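Side-chain contacts in beta-xylosidase (Uncultured organism, PDB 4MLG), which probably removes xylose units from the non-reducing ends of xylo-oligosaccharides, as a calcium-binding glycoside hydrolase of family 43 with a beta-propeller fold: residues Val70-Thr73 with Glu74-Pro77; Met227-Asn231 with Gly232-Phe236; Asp142-Gly145 with Glu146-Tyr150. All coordinates share one frame; numbering follows the deposited sequence.

Interaction 1 of 3, residues Val70-Thr73 with Glu74-Pro77; sequences VLRT and EDIP
The Arg72 guanidinium and the Asp75 carboxylate stand almost square to each other, their planes 86° apart, and Asp75 OD2 approaches the guanidinium obliquely, 3.3 Å from Arg72 NH1. Because that oxygen lies well out of the guanidinium plane, no N-H points at it, and the salt bridge is one of charge alone. The second flat group, the Glu74 carboxylate, is also met from above its plane: Thr73 OG1 donates to Glu74 OE2 at 3.2 Å. The same OE2 lies 3.4 Å from Arg72 CG, and Asp75 OD2 is 3.3 Å from that same Arg72 CG, so the aliphatic part of the arginine passes between the two acids. It gets there because chi1 of 68° sets CG between the backbone N and the carbonyl carbon, leaning the chain over the turn, and a bend at chi3 then brings the head round to Asp75. An alanine here would take away both the charge partner and the CH2 groups lying between the two acids, and is likely to leave the Asp75 carboxylate without its mate and freer to turn. Two backbone bonds hold the chain beneath: Asp75 N to Arg72 O, 3.0 Å, and Ile76 N to Thr73 O, 3.2 Å. On the inner side Leu71 CD1 meets Ile76 CG1 at 4.3 Å, and both side chains also pack on Phe99 of strand 94-102. These are two overlapping beta turns, polar outward and apolar inward, closing strand 64-72 and starting the loop to strand 81-91, a sheet-to-sheet connection of the beta-propeller.

Interaction 2 of 3, residues Met227-Asn231 with Gly232-Phe236; sequences MHYYN and GKYYF
Tyr235 N donates to His228 O at 2.9 Å, the shortest of the backbone bonds in this hairpin, and His228 N answers to Tyr235 O. Further toward the turn, Lys233 O accepts from Tyr230 N at 3.0 Å, while the CA-H of Tyr229 also points at that oxygen. On the sheet face bearing His228 and Tyr235, Tyr235 CB lies over the face of the His228 imidazole, 3.6 Å from its centroid, a CH-pi contact. The two rings are nearly parallel, 6° apart, but slid so far that they barely overlap; a chi1 of 77° swings the imidazole into this place. Beside them, Tyr230 brings its CB to Tyr235 CE2 at 3.7 Å. The other face carries Tyr229 and Tyr234 in a T-shaped pair: the edge of Tyr229 points at the face of Tyr234, centroids 5.0 Å apart. Met227 follows, with SD at the edge of the Tyr234 ring, 3.9 Å from CD1, and CE against Phe236 CD1 at 3.6 Å. Three of the tyrosine hydroxyls have hydrogen-bond partners elsewhere: Tyr229 with Lys143, Tyr234 with Asp142, Tyr235 with the carbonyl of Gly314. Across the strands, then, the side chains cohere by aromatic and sulfur contacts, while these polar ends tie the hairpin to other parts of the chain.

Interaction 3 of 3, residues Asp142-Gly145 with Glu146-Tyr150; sequences DKDG and EYYMY
A chi1 of 57° tucks the Asp144 carboxylate over its own backbone, flanked by N and C, which folds it back across the turn so that OD1 meets Glu146 N and OD2 faces Tyr148. The tyrosine comes from the opposite direction: its CG is anti to the carbonyl carbon (chi1 -60°), and the ring reaches back along the chain to offer OH to the acid. Glu146 N donates to Asp144 OD1 at 2.9 Å, arriving from above the carboxylate plane. The hydrogen bond from Tyr148 OH to Asp144 OD2 is modelled so short that its length is doubtful; the placement of the two groups is clearer, the carboxylate lying at the edge of the ring with the planes 33° apart. Asp142 also sits at that edge, its CB 3.4 Å from Tyr148 CE2. Its own carboxylate makes an Asx turn, OD2 accepting from Asp144 N at 2.9 Å, while OD1 is hydrogen-bonded to Trp140 NE1 and Tyr234 OH, so both oxygens of this buried acid have donors. The backbone underneath is a type I beta turn from Asp142 to Gly145. Gly145, which ends the turn, has a positive phi, where a CB would jam against the carbonyl O of Asp144. A weak bond from Asp142 N to Glu146 O joins the two ends, and a water donates to Asp142 O at 2.8 Å and to Glu146 O at 3.1 Å. Tyr148 further meets Tyr255 with ring planes about perpendicular and packs on Arg187 of strand 184-188. The turn joins strands 138-141 and 147-151 into a beta hairpin; strand 147-151 lies between 138-141 and 184-188 in the sheet.

Along the chain the order is interaction 1, interaction 3, interaction 2, all within the family 43 range. Interaction 1 stands apart, its centre 33 Å from that of interaction 2 and 27 Å from that of interaction 3; it takes in the end of strand 64-72 and the loop after it, in a different sheet, and lies across the chain's centre from interaction 2. Interactions 2 and 3 are neighbours, with centres 12 Å apart. Each joins two strands, at opposite ends of the strand order of one mixed sheet, and they touch: Met227 CE packs on Tyr150 CZ at 3.5 Å. Residues distant in sequence are thereby drawn together, probably linking adjoining blades of the propeller.

Interaction 1 of 3, residues Val70-Thr73 with Glu74-Pro77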
# COMPACT_ATOMS: atom_id res chain seq x y z
N VAL A 70 -21.73 12.55 6.41
CA VAL A 70 -22.03 11.70 5.27
C VAL A 70 -21.04 10.55 5.16
O VAL A 70 -21.24 9.62 4.37
CB VAL A 70 -22.01 12.49 3.95
CG1 VAL A 70 -23.15 13.50 3.93
CG2 VAL A 70 -20.67 13.17 3.78
N LEU A 71 -19.97 10.62 5.94
CA LEU A 71 -18.93 9.59 5.93
C LEU A 71 -18.05 9.72 7.16
O LEU A 71 -17.68 10.82 7.56
CB LEU A 71 -18.08 9.72 4.67
CG LEU A 71 -17.06 8.61 4.39
CD1 LEU A 71 -17.77 7.31 4.05
CD2 LEU A 71 -16.10 9.01 3.28
N ARG A 72 -17.71 8.58 7.77
CA ARG A 72 -16.77 8.55 8.88
C ARG A 72 -15.84 7.35 8.76
O ARG A 72 -16.16 6.38 8.08
CB ARG A 72 -17.50 8.54 10.23
CG ARG A 72 -18.28 7.27 10.51
CD ARG A 72 -19.02 7.36 11.84
NE ARG A 72 -20.03 8.41 11.84
CZ ARG A 72 -21.31 8.23 11.50
NH1 ARG A 72 -21.73 7.03 11.13
NH2 ARG A 72 -22.15 9.25 11.53
N THR A 73 -14.69 7.42 9.43
CA THR A 73 -13.67 6.38 9.34
C THR A 73 -14.18 4.99 9.75
O THR A 73 -13.71 3.98 9.24
CB THR A 73 -12.42 6.73 10.17
OG1 THR A 73 -12.79 6.92 11.54
CG2 THR A 73 -11.78 8.00 9.64
N GLU A 74 -15.14 4.95 10.67
CA GLU A 74 -15.69 3.68 11.13
C GLU A 74 -16.42 2.95 10.00
O GLU A 74 -16.41 1.72 9.93
CB GLU A 74 -16.65 3.88 12.31
CG GLU A 74 -15.99 4.38 13.58
CD GLU A 74 -16.04 5.89 13.70
OE1 GLU A 74 -16.34 6.39 14.80
OE2 GLU A 74 -15.77 6.58 12.69
N ASP A 75 -17.07 3.71 9.12
CA ASP A 75 -17.86 3.14 8.04
C ASP A 75 -16.99 2.61 6.90
O ASP A 75 -17.48 1.91 6.01
CB ASP A 75 -18.86 4.18 7.50
CG ASP A 75 -19.74 4.75 8.59
OD1 ASP A 75 -19.85 4.13 9.66
OD2 ASP A 75 -20.33 5.84 8.37
N ILE A 76 -15.71 2.96 6.92
CA ILE A 76 -14.78 2.52 5.88
C ILE A 76 -14.08 1.22 6.28
O ILE A 76 -13.44 1.17 7.33
CB ILE A 76 -13.74 3.61 5.57
CG1 ILE A 76 -14.43 4.95 5.30
CG2 ILE A 76 -12.88 3.20 4.38
CD1 ILE A 76 -13.47 6.10 5.09
N PRO A 77 -14.23 0.17 5.46
CA PRO A 77 -13.70 -1.16 5.78
C PRO A 77 -12.18 -1.23 5.83
O PRO A 77 -11.63 -1.93 6.68
CB PRO A 77 -14.23 -2.02 4.62
CG PRO A 77 -15.41 -1.28 4.10
CD PRO A 77 -15.05 0.17 4.24

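Interaction 2 of 3, residues Met227-Asn231 with Gly232-Phe236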
# COMPACT_ATOMS: atom_id res chain seq x y z
N MET A 227 -8.20 22.40 -10.23
CA MET A 227 -8.23 22.71 -11.65
C MET A 227 -9.59 23.28 -12.05
O MET A 227 -10.62 22.70 -11.73
CB MET A 227 -7.95 21.45 -12.47
CG MET A 227 -7.97 21.66 -13.97
SD MET A 227 -6.48 22.47 -14.58
CE MET A 227 -5.24 21.24 -14.18
N HIS A 228 -9.57 24.41 -12.75
CA HIS A 228 -10.80 24.97 -13.31
C HIS A 228 -10.57 25.57 -14.69
O HIS A 228 -9.44 25.63 -15.18
CB HIS A 228 -11.45 25.98 -12.35
CG HIS A 228 -10.78 27.32 -12.34
ND1 HIS A 228 -9.83 27.67 -11.40
CD2 HIS A 228 -10.95 28.41 -13.12
CE1 HIS A 228 -9.44 28.91 -11.62
NE2 HIS A 228 -10.10 29.38 -12.66
N TYR A 229 -11.66 26.02 -15.32
CA TYR A 229 -11.61 26.45 -16.71
C TYR A 229 -12.31 27.79 -16.90
O TYR A 229 -13.49 27.93 -16.58
CB TYR A 229 -12.26 25.38 -17.59
CG TYR A 229 -11.99 25.52 -19.07
CD1 TYR A 229 -10.77 25.14 -19.62
CD2 TYR A 229 -12.97 26.00 -19.93
CE1 TYR A 229 -10.53 25.26 -20.97
CE2 TYR A 229 -12.73 26.12 -21.29
CZ TYR A 229 -11.51 25.74 -21.80
OH TYR A 229 -11.27 25.86 -23.15
N TYR A 230 -11.58 28.77 -17.42
CA TYR A 230 -12.13 30.11 -17.63
C TYR A 230 -11.60 30.75 -18.90
O TYR A 230 -10.39 30.81 -19.13
CB TYR A 230 -11.84 31.00 -16.42
CG TYR A 230 -12.02 32.48 -16.69
CD1 TYR A 230 -13.28 33.06 -16.69
CD2 TYR A 230 -10.93 33.30 -16.93
CE1 TYR A 230 -13.45 34.41 -16.93
CE2 TYR A 230 -11.08 34.65 -17.17
CZ TYR A 230 -12.35 35.20 -17.17
OH TYR A 230 -12.50 36.55 -17.41
N ASN A 231 -12.52 31.24 -19.73
CA ASN A 231 -12.20 31.94 -20.96
C ASN A 231 -11.29 31.15 -21.90
O ASN A 231 -10.34 31.68 -22.47
CB ASN A 231 -11.57 33.31 -20.65
CG ASN A 231 -11.83 34.33 -21.73
OD1 ASN A 231 -12.18 33.99 -22.86
ND2 ASN A 231 -11.67 35.61 -21.39
N GLY A 232 -11.60 29.86 -22.06
CA GLY A 232 -10.84 29.00 -22.94
C GLY A 232 -9.43 28.72 -22.47
O GLY A 232 -8.53 28.49 -23.28
N LYS A 233 -9.23 28.72 -21.16
CA LYS A 233 -7.91 28.49 -20.59
C LYS A 233 -7.99 27.66 -19.31
O LYS A 233 -8.94 27.77 -18.55
CB LYS A 233 -7.20 29.82 -20.32
CG LYS A 233 -5.69 29.75 -20.34
CD LYS A 233 -5.06 31.08 -19.97
CE LYS A 233 -5.56 32.20 -20.86
NZ LYS A 233 -4.99 33.52 -20.48
N TYR A 234 -6.98 26.82 -19.09
CA TYR A 234 -6.92 26.00 -17.88
C TYR A 234 -6.21 26.73 -16.75
O TYR A 234 -5.26 27.47 -16.97
CB TYR A 234 -6.22 24.67 -18.16
CG TYR A 234 -7.04 23.67 -18.94
CD1 TYR A 234 -7.76 22.68 -18.29
CD2 TYR A 234 -7.10 23.72 -20.33
CE1 TYR A 234 -8.52 21.76 -19.00
CE2 TYR A 234 -7.86 22.81 -21.05
CZ TYR A 234 -8.56 21.84 -20.38
OH TYR A 234 -9.31 20.93 -21.09
N TYR A 235 -6.68 26.51 -15.52
CA TYR A 235 -6.07 27.13 -14.35
C TYR A 235 -5.79 26.09 -13.28
O TYR A 235 -6.70 25.62 -12.60
CB TYR A 235 -6.96 28.23 -13.78
CG TYR A 235 -7.08 29.46 -14.65
CD1 TYR A 235 -6.22 30.54 -14.47
CD2 TYR A 235 -8.04 29.56 -15.64
CE1 TYR A 235 -6.32 31.68 -15.25
CE2 TYR A 235 -8.15 30.69 -16.44
CZ TYR A 235 -7.29 31.74 -16.24
OH TYR A 235 -7.39 32.87 -17.02
N PHE A 236 -4.52 25.72 -13.12
CA PHE A 236 -4.12 24.80 -12.07
C PHE A 236 -3.59 25.57 -10.86
O PHE A 236 -2.49 26.11 -10.90
CB PHE A 236 -3.07 23.82 -12.57
CG PHE A 236 -2.60 22.85 -11.52
CD1 PHE A 236 -3.37 21.74 -11.18
CD2 PHE A 236 -1.39 23.05 -10.86
CE1 PHE A 236 -2.94 20.85 -10.21
CE2 PHE A 236 -0.96 22.16 -9.89
CZ PHE A 236 -1.73 21.06 -9.57

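Interaction 3 of 3, residues Asp142-Gly145 with Glu146-Tyr150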
# COMPACT_ATOMS: atom_id res chain seq x y z
N ASP A 142 -13.28 17.28 -17.42
CA ASP A 142 -12.76 17.99 -18.58
C ASP A 142 -13.77 18.03 -19.72
O ASP A 142 -14.72 17.24 -19.76
CB ASP A 142 -11.45 17.36 -19.06
CG ASP A 142 -10.71 18.22 -20.06
OD1 ASP A 142 -9.83 19.00 -19.63
OD2 ASP A 142 -11.00 18.13 -21.27
N LYS A 143 -13.57 18.97 -20.65
CA LYS A 143 -14.46 19.15 -21.79
C LYS A 143 -14.41 17.99 -22.78
O LYS A 143 -15.30 17.86 -23.63
CB LYS A 143 -14.14 20.46 -22.50
CG LYS A 143 -12.69 20.59 -22.94
CD LYS A 143 -12.44 21.90 -23.66
CE LYS A 143 -11.00 22.02 -24.12
NZ LYS A 143 -10.75 23.30 -24.85
N ASP A 144 -13.39 17.15 -22.68
CA ASP A 144 -13.25 16.02 -23.60
C ASP A 144 -14.20 14.87 -23.24
O ASP A 144 -14.27 13.88 -23.96
CB ASP A 144 -11.80 15.53 -23.67
CG ASP A 144 -11.24 15.14 -22.31
OD1 ASP A 144 -12.01 15.06 -21.33
OD2 ASP A 144 -10.02 14.90 -22.23
N GLY A 145 -14.91 15.01 -22.13
CA GLY A 145 -15.86 14.00 -21.70
C GLY A 145 -15.29 13.10 -20.62
O GLY A 145 -16.04 12.38 -19.95
N GLU A 146 -13.98 13.15 -20.43
CA GLU A 146 -13.32 12.32 -19.43
C GLU A 146 -13.21 13.03 -18.09
O GLU A 146 -13.40 14.24 -18.00
CB GLU A 146 -11.92 11.91 -19.92
CG GLU A 146 -11.91 11.21 -21.27
CD GLU A 146 -12.51 9.82 -21.24
OE1 GLU A 146 -12.66 9.26 -20.14
OE2 GLU A 146 -12.82 9.29 -22.32
N TYR A 147 -12.90 12.27 -17.04
CA TYR A 147 -12.72 12.82 -15.71
C TYR A 147 -11.29 12.56 -15.23
O TYR A 147 -10.82 11.43 -15.24
CB TYR A 147 -13.72 12.22 -14.73
CG TYR A 147 -15.13 12.75 -14.86
CD1 TYR A 147 -15.73 13.47 -13.83
CD2 TYR A 147 -15.87 12.55 -16.02
CE1 TYR A 147 -17.01 13.96 -13.94
CE2 TYR A 147 -17.16 13.04 -16.15
CZ TYR A 147 -17.72 13.74 -15.11
OH TYR A 147 -19.01 14.22 -15.23
N TYR A 148 -10.60 13.63 -14.82
CA TYR A 148 -9.21 13.52 -14.41
C TYR A 148 -9.02 13.78 -12.92
O TYR A 148 -9.68 14.64 -12.34
CB TYR A 148 -8.35 14.50 -15.23
CG TYR A 148 -8.39 14.26 -16.72
CD1 TYR A 148 -7.44 13.45 -17.34
CD2 TYR A 148 -9.37 14.84 -17.51
CE1 TYR A 148 -7.47 13.23 -18.70
CE2 TYR A 148 -9.41 14.62 -18.88
CZ TYR A 148 -8.46 13.81 -19.47
OH TYR A 148 -8.50 13.60 -20.83
N MET A 149 -8.11 13.02 -12.30
CA MET A 149 -7.77 13.23 -10.90
C MET A 149 -6.40 13.88 -10.76
O MET A 149 -5.42 13.43 -11.36
CB MET A 149 -7.78 11.91 -10.12
CG MET A 149 -7.19 12.04 -8.71
SD MET A 149 -6.98 10.48 -7.82
CE MET A 149 -8.68 10.06 -7.45
N TYR A 150 -6.33 14.95 -9.98
CA TYR A 150 -5.06 15.59 -9.65
C TYR A 150 -4.79 15.41 -8.17
O TYR A 150 -5.58 15.84 -7.33
CB TYR A 150 -5.09 17.07 -10.02
CG TYR A 150 -5.37 17.32 -11.49
CD1 TYR A 150 -4.33 17.44 -12.40
CD2 TYR A 150 -6.67 17.42 -11.96
CE1 TYR A 150 -4.58 17.67 -13.74
CE2 TYR A 150 -6.93 17.64 -13.29
CZ TYR A 150 -5.89 17.76 -14.18
OH TYR A 150 -6.15 17.98 -15.51
O HOH W 1 -16.32 15.21 -18.56